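Local coordinates for enolase (alpha proteobacterium BAL199, PDB 3UGV), which probably catalyses a magnesium-dependent reaction that starts with proton abstraction next to a carboxylate, as in the mandelate racemase branch of the enolase superfamily, at residues Glu252-Asp257 against Ala263-Asp268; Asp257-Tyr262 against Leu289-Cys294; Leu222-Asn227 against Arg240-Leu245; Pro272-Glu277 against Pro323-Leu328. All blocks are in the same frame, centred on the assembly; numbering follows the deposited sequence.

Contact 1 of 4, residues Glu252-Asp257 against Ala263-Asp268; sequences EPVVYD and AQLRHD. With NI (nickel (II) ion), chain Y; MG (magnesium ion), chain X.
P253 and L265 are the closest pair of the backbones, with CA atoms 9.1 Å apart: the loop 252-257 passes over helix segment 263-268 without a hydrogen bond between them. The gap is bridged by one leucine. L265 holds CG anti to its carbonyl carbon (chi1 -70°) and extends CD1 toward the loop. L265 CD1 meets P253 CG at 3.7 Å, the two side chains running alongside in opposite senses. V254 CG1 lies near the same methyl, 4.3 Å from L265 CD1. The far side of the helix is polar. H267 NE2 binds nickel at 2.5 Å. H267 ND1 donates in its ring plane to D268 OD1 at 3.0 Å, which fixes the ring's turn. H267 of two neighbouring subunits binds the same nickel. R266 O binds a magnesium ion at 2.1 Å, shared with L269 O and four waters. L265 also packs on M232 and T239 of helix 232-242 and on L273 of strand 273-275, so the contact lies where loop, two helices and strand meet.

Contact 2 of 4, residues Asp257-Tyr262 against Leu289-Cys294; sequences DNFDGY and LQAGAC
Y262 and A293 form the tightest part of this contact, their CA atoms only 4.9 Å apart. The bumps are small: the methyls of A291 and A293, both directed at helix 259-268. A293 CB rests in the shallow hollow formed by two side chains one turn apart on that helix, 4.0 Å from Y262 CB and 4.4 Å from F259 CD1. A291 CB fills the place beside the root of the phenylalanine, 4.2 Å from F259 CB. The tyrosine meets its neighbour with its base, for Y262 CB also lies 3.4 Å from A293 O while the ring leads away from the segment. No hydrogen bond crosses the interface; the two segments meet by van der Waals contact.

Both segments turn sharply here. N258 caps the incoming helix: its OD1 accepts from G261 N at 3.0 Å, with the donor well above the carbonyl plane. G292 has positive phi (61°) and closes helix 282-290 with a Schellman motif, which brings A293 round to the tyrosine. D260 reaches H286 and Q290 of a neighbouring subunit. Inward, the Y262 ring packs on L273 and I275 of strand 273-275, so the contact joins two successive helices outside that strand of the parallel sheet.

Contact 3 of 4, residues Leu222-Asn227 against Arg240-Leu245; sequences LMVDFN and RQIDDL. With MG (magnesium ion), chain B.
D225 OD2 binds magnesium at 2.0 Å, at the C-terminal end of strand 221-225 in the barrel domain of this enolase-superfamily protein. E251 and E277 bind the same ion, and three waters complete its six ligands. The other oxygen, D225 OD1, accepts from N227 N at 2.7 Å. This Asx turn holds the carboxylate from its anti side, with the donor 33° out of its plane. A metal-bound water 2.6 Å from N227 OD1 can donate to it, though other acceptors compete.

The strand's other side is apolar and belongs to the beta-alpha-beta unit of strand 221-225, helix 232-242 and strand 249-251. I242 places CG1 between its backbone N and carbonyl carbon (chi1 55°), and the extended chain carries CD1 to the strand. Both F226 and I242 also pack on I250 of strand 249-251. V224 CG1 is a looser neighbour, 4.5 Å from I242 CD1. F226 approaches from the opposite direction, and I242 CD1 meets the ring edge near its plane, 3.8 Å from F226 CZ.

Contact 4 of 4, residues Pro272-Glu277 against Pro323-Leu328; sequences PLMIGE and PMSTHL. With MG (magnesium ion), chain B.
E277 lays its CB over one face of the H327 ring, a CH-pi contact 3.8 Å from the ring centroid and 16° off the ring normal. CG of L328, the next residue in the chain, lies over the other face, so the imidazole is held between two aliphatic groups. E277 sets CG between its backbone N and carbonyl carbon (chi1 72°), then runs extended along the ring. Its carboxylate plane is turned 30° from the imidazole. E277 OE2 comes within 3.5 Å of H327 NE2, but the angle is poor for a hydrogen bond.

Each carboxylate oxygen has its own task. E277 OE1 binds magnesium at 2.2 Å, and a metal-bound water 2.8 Å from E277 OE2 can donate to it. The ring's second nitrogen, H327 ND1, is hydrogen-bonded to D300, which fixes its rotation. Were H327 an alanine, E277 CB would probably lose the ring beneath it and D300 this partner. Further back, M274 CE lies 4.2 Å from S325 OG, and that hydroxyl bonds W345 N. A metal-binding glutamate beside a histidine paired with an aspartate is characteristic of the active site of the mandelate racemase group, at the C-terminal ends of the barrel strands.

Overall arrangement
Contacts 1, 3 and 4 are buried, while contact 2 is partly buried; contacts 1 and 2 both border the second subunit. These two share D257 and helix 259-268; their centres are 6 Å apart, and Y262 OH makes a weak hydrogen bond to V254 O. Strand 273-275 of contact 4 lies beneath both, through L273 and I275. Contacts 3 and 4 are tied by a single magnesium ion, bound by D225 in one and E277 in the other. Contact 3 sets apolar pairs beside a metal ligand; in contact 4 the metal ligand itself lies on a histidine face. Contact 2 is mainly apolar, with one carbonyl against a tyrosine CB. Contact 1 is apolar between its segments, with its own metals on the outer side of the helix.

Contact 1 of 4, residues Glu252-Asp257 against Ala263-Asp268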
loop_
_atom_site.group_PDB
_atom_site.type_symbol
_atom_site.label_atom_id
_atom_site.label_comp_id
_atom_site.label_asym_id
_atom_site.label_seq_id
_atom_site.Cartn_x
_atom_site.Cartn_y
_atom_site.Cartn_z
ATOM N N GLU F 252 -10.798 1.022 -24.374
ATOM C CA GLU F 252 -10.868 -0.448 -24.210
ATOM C C GLU F 252 -9.940 -1.269 -25.097
ATOM O O GLU F 252 -10.397 -2.002 -25.989
ATOM C CB GLU F 252 -12.309 -0.949 -24.376
ATOM C CG GLU F 252 -13.226 -0.581 -23.219
ATOM C CD GLU F 252 -14.590 -1.259 -23.290
ATOM O OE1 GLU F 252 -15.133 -1.417 -24.412
ATOM O OE2 GLU F 252 -15.122 -1.625 -22.211
ATOM N N PRO F 253 -8.629 -1.155 -24.869
ATOM C CA PRO F 253 -7.752 -1.945 -25.741
ATOM C C PRO F 253 -7.855 -3.452 -25.486
ATOM O O PRO F 253 -7.630 -4.215 -26.411
ATOM C CB PRO F 253 -6.344 -1.431 -25.393
ATOM C CG PRO F 253 -6.501 -0.646 -24.122
ATOM C CD PRO F 253 -7.900 -0.150 -24.082
ATOM N N VAL F 254 -8.178 -3.861 -24.259
ATOM C CA VAL F 254 -8.199 -5.279 -23.895
ATOM C C VAL F 254 -9.536 -5.653 -23.291
ATOM O O VAL F 254 -10.399 -4.799 -23.126
ATOM C CB VAL F 254 -7.065 -5.659 -22.901
ATOM C CG1 VAL F 254 -5.710 -5.291 -23.471
ATOM C CG2 VAL F 254 -7.279 -4.998 -21.541
ATOM N N VAL F 255 -9.714 -6.934 -22.982
ATOM C CA VAL F 255 -10.998 -7.427 -22.488
ATOM C C VAL F 255 -11.411 -6.729 -21.181
ATOM O O VAL F 255 -10.608 -6.537 -20.275
ATOM C CB VAL F 255 -10.999 -8.960 -22.313
ATOM C CG1 VAL F 255 -10.032 -9.363 -21.222
ATOM C CG2 VAL F 255 -12.396 -9.437 -21.985
ATOM N N TYR F 256 -12.686 -6.370 -21.096
ATOM C CA TYR F 256 -13.135 -5.335 -20.172
ATOM C C TYR F 256 -12.946 -5.592 -18.692
ATOM O O TYR F 256 -12.910 -4.636 -17.922
ATOM C CB TYR F 256 -14.593 -4.940 -20.452
ATOM C CG TYR F 256 -15.679 -5.947 -20.029
ATOM C CD1 TYR F 256 -16.037 -6.112 -18.682
ATOM C CD2 TYR F 256 -16.388 -6.674 -20.987
ATOM C CE1 TYR F 256 -17.062 -6.998 -18.303
ATOM C CE2 TYR F 256 -17.414 -7.562 -20.620
ATOM C CZ TYR F 256 -17.743 -7.721 -19.286
ATOM O OH TYR F 256 -18.751 -8.602 -18.948
ATOM N N ASP F 257 -12.846 -6.857 -18.276
ATOM C CA ASP F 257 -12.675 -7.138 -16.843
ATOM C C ASP F 257 -11.220 -7.363 -16.416
ATOM O O ASP F 257 -10.957 -7.764 -15.283
ATOM C CB ASP F 257 -13.575 -8.302 -16.375
ATOM C CG ASP F 257 -13.247 -9.618 -17.067
ATOM O OD1 ASP F 257 -12.397 -9.623 -17.975
ATOM O OD2 ASP F 257 -13.851 -10.648 -16.705
ATOM N N ALA F 263 -4.784 -1.090 -15.334
ATOM C CA ALA F 263 -3.931 -0.280 -14.471
ATOM C C ALA F 263 -2.515 -0.127 -15.037
ATOM O O ALA F 263 -1.940 0.945 -14.933
ATOM C CB ALA F 263 -3.889 -0.832 -13.023
ATOM N N GLN F 264 -1.957 -1.184 -15.632
ATOM C CA GLN F 264 -0.614 -1.109 -16.228
ATOM C C GLN F 264 -0.570 -0.158 -17.425
ATOM O O GLN F 264 0.346 0.660 -17.559
ATOM C CB GLN F 264 -0.118 -2.488 -16.678
ATOM C CG GLN F 264 0.168 -3.453 -15.559
ATOM C CD GLN F 264 1.293 -2.983 -14.658
ATOM O OE1 GLN F 264 2.403 -2.725 -15.125
ATOM N NE2 GLN F 264 1.011 -2.863 -13.359
ATOM N N LEU F 265 -1.565 -0.291 -18.294
ATOM C CA LEU F 265 -1.688 0.542 -19.492
ATOM C C LEU F 265 -1.891 2.009 -19.131
ATOM O O LEU F 265 -1.329 2.904 -19.761
ATOM C CB LEU F 265 -2.880 0.063 -20.321
ATOM C CG LEU F 265 -2.682 -1.293 -20.981
ATOM C CD1 LEU F 265 -3.953 -1.756 -21.657
ATOM C CD2 LEU F 265 -1.525 -1.172 -21.980
ATOM N N ARG F 266 -2.708 2.253 -18.116
ATOM C CA ARG F 266 -3.028 3.621 -17.719
ATOM C C ARG F 266 -1.755 4.292 -17.209
ATOM O O ARG F 266 -1.492 5.462 -17.484
ATOM C CB ARG F 266 -4.095 3.607 -16.630
ATOM C CG ARG F 266 -4.588 4.984 -16.191
ATOM C CD ARG F 266 -4.777 4.974 -14.692
ATOM N NE ARG F 266 -5.427 6.167 -14.206
ATOM C CZ ARG F 266 -5.598 6.428 -12.919
ATOM N NH1 ARG F 266 -5.135 5.576 -12.016
ATOM N NH2 ARG F 266 -6.219 7.538 -12.543
ATOM N N HIS F 267 -0.942 3.522 -16.500
ATOM C CA HIS F 267 0.309 4.036 -15.985
ATOM C C HIS F 267 1.280 4.369 -17.102
ATOM O O HIS F 267 1.857 5.457 -17.112
ATOM C CB HIS F 267 0.963 3.051 -15.017
ATOM C CG HIS F 267 2.357 3.438 -14.638
ATOM N ND1 HIS F 267 3.464 3.031 -15.357
ATOM C CD2 HIS F 267 2.824 4.220 -13.635
ATOM C CE1 HIS F 267 4.554 3.533 -14.802
ATOM N NE2 HIS F 267 4.194 4.258 -13.754
ATOM N N ASP F 268 1.455 3.436 -18.039
ATOM C CA ASP F 268 2.405 3.623 -19.133
ATOM C C ASP F 268 1.986 4.700 -20.145
ATOM O O ASP F 268 2.831 5.346 -20.753
ATOM C CB ASP F 268 2.658 2.309 -19.883
ATOM C CG ASP F 268 3.535 1.341 -19.100
ATOM O OD1 ASP F 268 4.087 1.739 -18.043
ATOM O OD2 ASP F 268 3.680 0.181 -19.550
HETATM NI NI NI Y . 5.713 5.960 -12.755
HETATM MG MG MG X . -1.662 7.485 -18.054
HETATM O O HOH W 1 -0.066 7.841 -16.798
HETATM O O HOH W 2 -2.843 7.721 -16.388
HETATM O O HOH W 3 -3.437 7.266 -19.094
HETATM O O HOH W 4 -1.610 9.553 -18.281
#

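Contact 2 of 4, residues Asp257-Tyr262 against Leu289-Cys294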
loop_
_atom_site.group_PDB
_atom_site.type_symbol
_atom_site.label_atom_id
_atom_site.label_comp_id
_atom_site.label_asym_id
_atom_site.label_seq_id
_atom_site.Cartn_x
_atom_site.Cartn_y
_atom_site.Cartn_z
ATOM N N ASP F 257 -12.846 -6.857 -18.276
ATOM C CA ASP F 257 -12.675 -7.138 -16.843
ATOM C C ASP F 257 -11.220 -7.363 -16.416
ATOM O O ASP F 257 -10.957 -7.764 -15.283
ATOM C CB ASP F 257 -13.575 -8.302 -16.375
ATOM C CG ASP F 257 -13.247 -9.618 -17.067
ATOM O OD1 ASP F 257 -12.397 -9.623 -17.975
ATOM O OD2 ASP F 257 -13.851 -10.648 -16.705
ATOM N N ASN F 258 -10.279 -7.098 -17.321
ATOM C CA ASN F 258 -8.862 -7.199 -16.987
ATOM C C ASN F 258 -8.351 -5.910 -16.358
ATOM O O ASN F 258 -7.703 -5.114 -17.029
ATOM C CB ASN F 258 -8.015 -7.552 -18.225
ATOM C CG ASN F 258 -6.561 -7.747 -17.885
ATOM O OD1 ASN F 258 -6.218 -7.792 -16.712
ATOM N ND2 ASN F 258 -5.695 -7.872 -18.903
ATOM N N PHE F 259 -8.636 -5.712 -15.074
ATOM C CA PHE F 259 -8.256 -4.484 -14.378
ATOM C C PHE F 259 -6.761 -4.403 -14.070
ATOM O O PHE F 259 -6.189 -3.305 -14.024
ATOM C CB PHE F 259 -9.039 -4.331 -13.066
ATOM C CG PHE F 259 -10.494 -4.030 -13.252
ATOM C CD1 PHE F 259 -11.011 -3.783 -14.503
ATOM C CD2 PHE F 259 -11.344 -3.960 -12.156
ATOM C CE1 PHE F 259 -12.368 -3.497 -14.673
ATOM C CE2 PHE F 259 -12.689 -3.673 -12.319
ATOM C CZ PHE F 259 -13.200 -3.445 -13.589
ATOM N N ASP F 260 -6.128 -5.548 -13.824
ATOM C CA ASP F 260 -4.678 -5.541 -13.622
ATOM C C ASP F 260 -3.991 -4.993 -14.868
ATOM O O ASP F 260 -3.070 -4.202 -14.756
ATOM C CB ASP F 260 -4.143 -6.930 -13.286
ATOM C CG ASP F 260 -4.771 -7.510 -12.024
ATOM O OD1 ASP F 260 -4.764 -6.847 -10.962
ATOM O OD2 ASP F 260 -5.289 -8.633 -12.107
ATOM N N GLY F 261 -4.449 -5.410 -16.050
ATOM C CA GLY F 261 -3.888 -4.944 -17.313
ATOM C C GLY F 261 -4.197 -3.479 -17.572
ATOM O O GLY F 261 -3.341 -2.713 -18.013
ATOM N N TYR F 262 -5.432 -3.077 -17.286
ATOM C CA TYR F 262 -5.828 -1.688 -17.468
ATOM C C TYR F 262 -4.985 -0.746 -16.611
ATOM O O TYR F 262 -4.494 0.263 -17.115
ATOM C CB TYR F 262 -7.319 -1.520 -17.211
ATOM C CG TYR F 262 -8.155 -1.814 -18.438
ATOM C CD1 TYR F 262 -7.880 -1.196 -19.647
ATOM C CD2 TYR F 262 -9.212 -2.707 -18.390
ATOM C CE1 TYR F 262 -8.633 -1.455 -20.781
ATOM C CE2 TYR F 262 -9.971 -2.975 -19.516
ATOM C CZ TYR F 262 -9.672 -2.344 -20.712
ATOM O OH TYR F 262 -10.429 -2.596 -21.840
ATOM N N LEU F 289 -12.136 2.148 -10.281
ATOM C CA LEU F 289 -11.415 3.358 -9.862
ATOM C C LEU F 289 -10.428 3.041 -8.733
ATOM O O LEU F 289 -9.279 3.481 -8.762
ATOM C CB LEU F 289 -12.387 4.486 -9.459
ATOM C CG LEU F 289 -13.357 4.922 -10.569
ATOM C CD1 LEU F 289 -14.282 6.051 -10.139
ATOM C CD2 LEU F 289 -12.598 5.327 -11.815
ATOM N N GLN F 290 -10.861 2.250 -7.757
ATOM C CA GLN F 290 -9.944 1.790 -6.716
ATOM C C GLN F 290 -8.764 1.048 -7.310
ATOM O O GLN F 290 -7.659 1.116 -6.777
ATOM C CB GLN F 290 -10.637 0.862 -5.733
ATOM C CG GLN F 290 -11.645 1.536 -4.831
ATOM C CD GLN F 290 -12.350 0.514 -3.959
ATOM O OE1 GLN F 290 -12.842 -0.504 -4.459
ATOM N NE2 GLN F 290 -12.379 0.760 -2.648
ATOM N N ALA F 291 -9.000 0.329 -8.406
ATOM C CA ALA F 291 -7.930 -0.430 -9.051
ATOM C C ALA F 291 -7.021 0.482 -9.872
ATOM O O ALA F 291 -6.009 0.043 -10.392
ATOM C CB ALA F 291 -8.512 -1.521 -9.922
ATOM N N GLY F 292 -7.390 1.755 -9.991
ATOM C CA GLY F 292 -6.657 2.670 -10.846
ATOM C C GLY F 292 -6.663 2.217 -12.300
ATOM O O GLY F 292 -5.627 2.271 -12.977
ATOM N N ALA F 293 -7.831 1.794 -12.781
ATOM C CA ALA F 293 -7.958 1.161 -14.100
ATOM C C ALA F 293 -8.174 2.112 -15.299
ATOM O O ALA F 293 -8.052 1.712 -16.461
ATOM C CB ALA F 293 -9.073 0.116 -14.063
ATOM N N CYS F 294 -8.509 3.365 -15.036
ATOM C CA CYS F 294 -8.802 4.265 -16.140
ATOM C C CYS F 294 -8.657 5.724 -15.736
ATOM O O CYS F 294 -8.713 6.045 -14.550
ATOM C CB CYS F 294 -10.230 4.034 -16.606
ATOM S SG CYS F 294 -11.409 4.154 -15.247
#

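Contact 3 of 4, residues Leu222-Asn227 against Arg240-Leu245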
loop_
_atom_site.group_PDB
_atom_site.type_symbol
_atom_site.label_atom_id
_atom_site.label_comp_id
_atom_site.label_asym_id
_atom_site.label_seq_id
_atom_site.Cartn_x
_atom_site.Cartn_y
_atom_site.Cartn_z
ATOM N N LEU F 222 -9.991 13.254 -31.991
ATOM C CA LEU F 222 -10.212 11.845 -32.346
ATOM C C LEU F 222 -10.197 10.941 -31.115
ATOM O O LEU F 222 -9.241 10.936 -30.331
ATOM C CB LEU F 222 -9.170 11.343 -33.341
ATOM C CG LEU F 222 -9.106 12.079 -34.670
ATOM C CD1 LEU F 222 -8.021 11.459 -35.529
ATOM C CD2 LEU F 222 -10.448 12.006 -35.367
ATOM N N MET F 223 -11.278 10.197 -30.937
ATOM C CA MET F 223 -11.370 9.215 -29.871
ATOM C C MET F 223 -11.144 7.868 -30.529
ATOM O O MET F 223 -11.791 7.530 -31.508
ATOM C CB MET F 223 -12.757 9.245 -29.223
ATOM C CG MET F 223 -13.088 10.494 -28.418
ATOM S SD MET F 223 -13.272 11.997 -29.422
ATOM C CE MET F 223 -14.499 12.861 -28.431
ATOM N N VAL F 224 -10.216 7.093 -30.012
ATOM C CA VAL F 224 -9.906 5.830 -30.644
ATOM C C VAL F 224 -10.425 4.670 -29.803
ATOM O O VAL F 224 -10.223 4.633 -28.588
ATOM C CB VAL F 224 -8.396 5.709 -30.913
ATOM C CG1 VAL F 224 -7.916 4.258 -30.805
ATOM C CG2 VAL F 224 -8.059 6.316 -32.274
ATOM N N ASP F 225 -11.109 3.740 -30.456
ATOM C CA ASP F 225 -11.683 2.582 -29.780
ATOM C C ASP F 225 -11.175 1.286 -30.392
ATOM O O ASP F 225 -11.299 1.077 -31.605
ATOM C CB ASP F 225 -13.206 2.610 -29.889
ATOM C CG ASP F 225 -13.886 1.680 -28.882
ATOM O OD1 ASP F 225 -13.278 0.673 -28.428
ATOM O OD2 ASP F 225 -15.038 1.972 -28.537
ATOM N N PHE F 226 -10.613 0.414 -29.555
ATOM C CA PHE F 226 -10.100 -0.868 -30.030
ATOM C C PHE F 226 -11.116 -1.975 -29.855
ATOM O O PHE F 226 -10.907 -3.080 -30.325
ATOM C CB PHE F 226 -8.841 -1.258 -29.275
ATOM C CG PHE F 226 -7.609 -0.551 -29.733
ATOM C CD1 PHE F 226 -6.887 -1.027 -30.811
ATOM C CD2 PHE F 226 -7.146 0.570 -29.062
ATOM C CE1 PHE F 226 -5.727 -0.389 -31.231
ATOM C CE2 PHE F 226 -5.988 1.221 -29.480
ATOM C CZ PHE F 226 -5.285 0.741 -30.567
ATOM N N ASN F 227 -12.200 -1.683 -29.147
ATOM C CA ASN F 227 -13.232 -2.678 -28.880
ATOM C C ASN F 227 -12.718 -3.989 -28.301
ATOM O O ASN F 227 -13.120 -5.050 -28.751
ATOM C CB ASN F 227 -14.054 -2.955 -30.143
ATOM C CG ASN F 227 -14.963 -1.795 -30.500
ATOM O OD1 ASN F 227 -15.939 -1.528 -29.803
ATOM N ND2 ASN F 227 -14.637 -1.086 -31.579
ATOM N N ARG F 240 1.351 2.052 -27.112
ATOM C CA ARG F 240 2.561 2.839 -27.028
ATOM C C ARG F 240 2.821 3.558 -28.371
ATOM O O ARG F 240 3.241 4.718 -28.402
ATOM C CB ARG F 240 3.735 1.954 -26.632
ATOM C CG ARG F 240 5.064 2.686 -26.626
ATOM C CD ARG F 240 6.209 1.712 -26.406
ATOM N NE ARG F 240 7.490 2.394 -26.324
ATOM C CZ ARG F 240 8.646 1.789 -26.084
ATOM N NH1 ARG F 240 8.703 0.476 -25.884
ATOM N NH2 ARG F 240 9.749 2.507 -26.030
ATOM N N GLN F 241 2.535 2.875 -29.474
ATOM C CA GLN F 241 2.819 3.421 -30.795
ATOM C C GLN F 241 1.995 4.655 -31.063
ATOM O O GLN F 241 2.418 5.515 -31.822
ATOM C CB GLN F 241 2.501 2.417 -31.894
ATOM C CG GLN F 241 3.490 1.317 -32.099
ATOM C CD GLN F 241 3.070 0.446 -33.265
ATOM O OE1 GLN F 241 2.631 0.956 -34.297
ATOM N NE2 GLN F 241 3.164 -0.871 -33.094
ATOM N N ILE F 242 0.810 4.734 -30.463
ATOM C CA ILE F 242 -0.077 5.867 -30.717
ATOM C C ILE F 242 -0.142 6.891 -29.599
ATOM O O ILE F 242 -0.895 7.880 -29.699
ATOM C CB ILE F 242 -1.520 5.432 -31.028
ATOM C CG1 ILE F 242 -2.069 4.545 -29.912
ATOM C CG2 ILE F 242 -1.602 4.723 -32.371
ATOM C CD1 ILE F 242 -3.503 4.107 -30.171
ATOM N N ASP F 243 0.642 6.672 -28.546
ATOM C CA ASP F 243 0.548 7.530 -27.364
ATOM C C ASP F 243 0.986 8.965 -27.648
ATOM O O ASP F 243 0.641 9.874 -26.907
ATOM C CB ASP F 243 1.345 6.953 -26.199
ATOM C CG ASP F 243 0.893 7.511 -24.860
ATOM O OD1 ASP F 243 -0.299 7.831 -24.732
ATOM O OD2 ASP F 243 1.717 7.621 -23.934
ATOM N N ASP F 244 1.728 9.177 -28.731
ATOM C CA ASP F 244 2.154 10.541 -29.072
ATOM C C ASP F 244 1.438 11.167 -30.268
ATOM O O ASP F 244 1.816 12.246 -30.718
ATOM C CB ASP F 244 3.667 10.596 -29.274
ATOM C CG ASP F 244 4.428 10.256 -28.010
ATOM O OD1 ASP F 244 3.852 10.428 -26.913
ATOM O OD2 ASP F 244 5.595 9.815 -28.107
ATOM N N LEU F 245 0.406 10.497 -30.775
ATOM C CA LEU F 245 -0.385 11.032 -31.878
ATOM C C LEU F 245 -1.213 12.256 -31.505
ATOM O O LEU F 245 -1.655 12.991 -32.380
ATOM C CB LEU F 245 -1.346 9.978 -32.411
ATOM C CG LEU F 245 -0.835 8.843 -33.291
ATOM C CD1 LEU F 245 -2.035 8.188 -33.948
ATOM C CD2 LEU F 245 0.137 9.368 -34.342
HETATM MG MG MG B . -16.530 1.704 -27.270
HETATM O O HOH W 5 -17.360 0.078 -28.279
HETATM O O HOH W 6 -18.185 2.676 -28.124
HETATM O O HOH W 7 -15.122 0.295 -26.558
#

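Contact 4 of 4, residues Pro272-Glu277 against Pro323-Leu328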
loop_
_atom_site.group_PDB
_atom_site.type_symbol
_atom_site.label_atom_id
_atom_site.label_comp_id
_atom_site.label_asym_id
_atom_site.label_seq_id
_atom_site.Cartn_x
_atom_site.Cartn_y
_atom_site.Cartn_z
ATOM N N PRO F 272 -5.119 9.831 -22.105
ATOM C CA PRO F 272 -6.136 9.253 -21.218
ATOM C C PRO F 272 -6.639 7.888 -21.707
ATOM O O PRO F 272 -6.834 7.672 -22.907
ATOM C CB PRO F 272 -7.274 10.295 -21.264
ATOM C CG PRO F 272 -6.592 11.588 -21.611
ATOM C CD PRO F 272 -5.487 11.190 -22.558
ATOM N N LEU F 273 -6.840 6.973 -20.765
ATOM C CA LEU F 273 -7.355 5.651 -21.067
ATOM C C LEU F 273 -8.828 5.601 -20.662
ATOM O O LEU F 273 -9.177 5.935 -19.528
ATOM C CB LEU F 273 -6.573 4.592 -20.305
ATOM C CG LEU F 273 -7.038 3.150 -20.477
ATOM C CD1 LEU F 273 -6.864 2.723 -21.935
ATOM C CD2 LEU F 273 -6.252 2.236 -19.527
ATOM N N MET F 274 -9.675 5.186 -21.602
ATOM C CA MET F 274 -11.120 5.244 -21.440
ATOM C C MET F 274 -11.695 3.840 -21.339
ATOM O O MET F 274 -11.344 2.972 -22.124
ATOM C CB MET F 274 -11.751 5.964 -22.644
ATOM C CG MET F 274 -13.246 5.811 -22.743
ATOM S SD MET F 274 -14.189 6.661 -21.431
ATOM C CE MET F 274 -14.261 8.336 -22.051
ATOM N N ILE F 275 -12.569 3.618 -20.364
ATOM C CA ILE F 275 -13.339 2.382 -20.296
ATOM C C ILE F 275 -14.669 2.700 -19.647
ATOM O O ILE F 275 -14.938 3.853 -19.292
ATOM C CB ILE F 275 -12.651 1.264 -19.451
ATOM C CG1 ILE F 275 -12.601 1.660 -17.979
ATOM C CG2 ILE F 275 -11.262 0.934 -19.991
ATOM C CD1 ILE F 275 -11.957 0.591 -17.075
ATOM N N GLY F 276 -15.509 1.691 -19.483
ATOM C CA GLY F 276 -16.746 1.912 -18.759
ATOM C C GLY F 276 -18.003 1.424 -19.436
ATOM O O GLY F 276 -18.980 1.134 -18.751
ATOM N N GLU F 277 -18.004 1.311 -20.761
ATOM C CA GLU F 277 -19.240 0.909 -21.415
ATOM C C GLU F 277 -19.692 -0.473 -20.955
ATOM O O GLU F 277 -20.821 -0.849 -21.186
ATOM C CB GLU F 277 -19.128 0.951 -22.932
ATOM C CG GLU F 277 -18.274 -0.138 -23.540
ATOM C CD GLU F 277 -18.024 0.136 -25.011
ATOM O OE1 GLU F 277 -17.345 1.147 -25.307
ATOM O OE2 GLU F 277 -18.527 -0.630 -25.865
ATOM N N PRO F 323 -13.803 12.514 -15.337
ATOM C CA PRO F 323 -14.769 12.989 -16.338
ATOM C C PRO F 323 -15.583 11.831 -16.905
ATOM O O PRO F 323 -15.053 10.763 -17.188
ATOM C CB PRO F 323 -13.890 13.626 -17.410
ATOM C CG PRO F 323 -12.599 13.934 -16.706
ATOM C CD PRO F 323 -12.419 12.851 -15.696
ATOM N N MET F 324 -16.881 12.052 -17.057
ATOM C CA MET F 324 -17.809 10.983 -17.371
ATOM C C MET F 324 -18.494 11.297 -18.694
ATOM O O MET F 324 -19.008 12.400 -18.884
ATOM C CB MET F 324 -18.821 10.875 -16.229
ATOM C CG MET F 324 -19.866 9.799 -16.352
ATOM S SD MET F 324 -20.622 9.587 -14.729
ATOM C CE MET F 324 -22.026 8.548 -15.094
ATOM N N SER F 325 -18.473 10.333 -19.612
ATOM C CA SER F 325 -19.104 10.476 -20.926
ATOM C C SER F 325 -20.170 9.404 -21.056
ATOM O O SER F 325 -20.319 8.575 -20.163
ATOM C CB SER F 325 -18.066 10.334 -22.052
ATOM O OG SER F 325 -17.151 11.426 -22.072
ATOM N N THR F 326 -20.915 9.409 -22.155
ATOM C CA THR F 326 -21.975 8.424 -22.336
ATOM C C THR F 326 -21.612 7.353 -23.346
ATOM O O THR F 326 -20.642 7.469 -24.079
ATOM C CB THR F 326 -23.300 9.058 -22.810
ATOM O OG1 THR F 326 -23.097 9.700 -24.080
ATOM C CG2 THR F 326 -23.814 10.067 -21.795
ATOM N N HIS F 327 -22.414 6.302 -23.373
ATOM C CA HIS F 327 -22.305 5.303 -24.413
ATOM C C HIS F 327 -23.687 4.884 -24.880
ATOM O O HIS F 327 -24.505 4.424 -24.081
ATOM C CB HIS F 327 -21.560 4.082 -23.922
ATOM C CG HIS F 327 -21.445 3.010 -24.954
ATOM N ND1 HIS F 327 -22.174 1.842 -24.899
ATOM C CD2 HIS F 327 -20.694 2.937 -26.079
ATOM C CE1 HIS F 327 -21.863 1.086 -25.936
ATOM N NE2 HIS F 327 -20.976 1.732 -26.673
ATOM N N LEU F 328 -23.928 5.050 -26.177
ATOM C CA LEU F 328 -25.231 4.821 -26.787
ATOM C C LEU F 328 -26.342 5.682 -26.148
ATOM O O LEU F 328 -26.069 6.577 -25.328
ATOM C CB LEU F 328 -25.569 3.327 -26.779
ATOM C CG LEU F 328 -24.586 2.432 -27.548
ATOM C CD1 LEU F 328 -24.955 0.949 -27.439
ATOM C CD2 LEU F 328 -24.507 2.858 -29.014
HETATM MG MG MG B . -16.530 1.704 -27.270
HETATM O O HOH W 5 -17.360 0.078 -28.279
HETATM O O HOH W 6 -18.185 2.676 -28.124
HETATM O O HOH W 7 -15.122 0.295 -26.558
#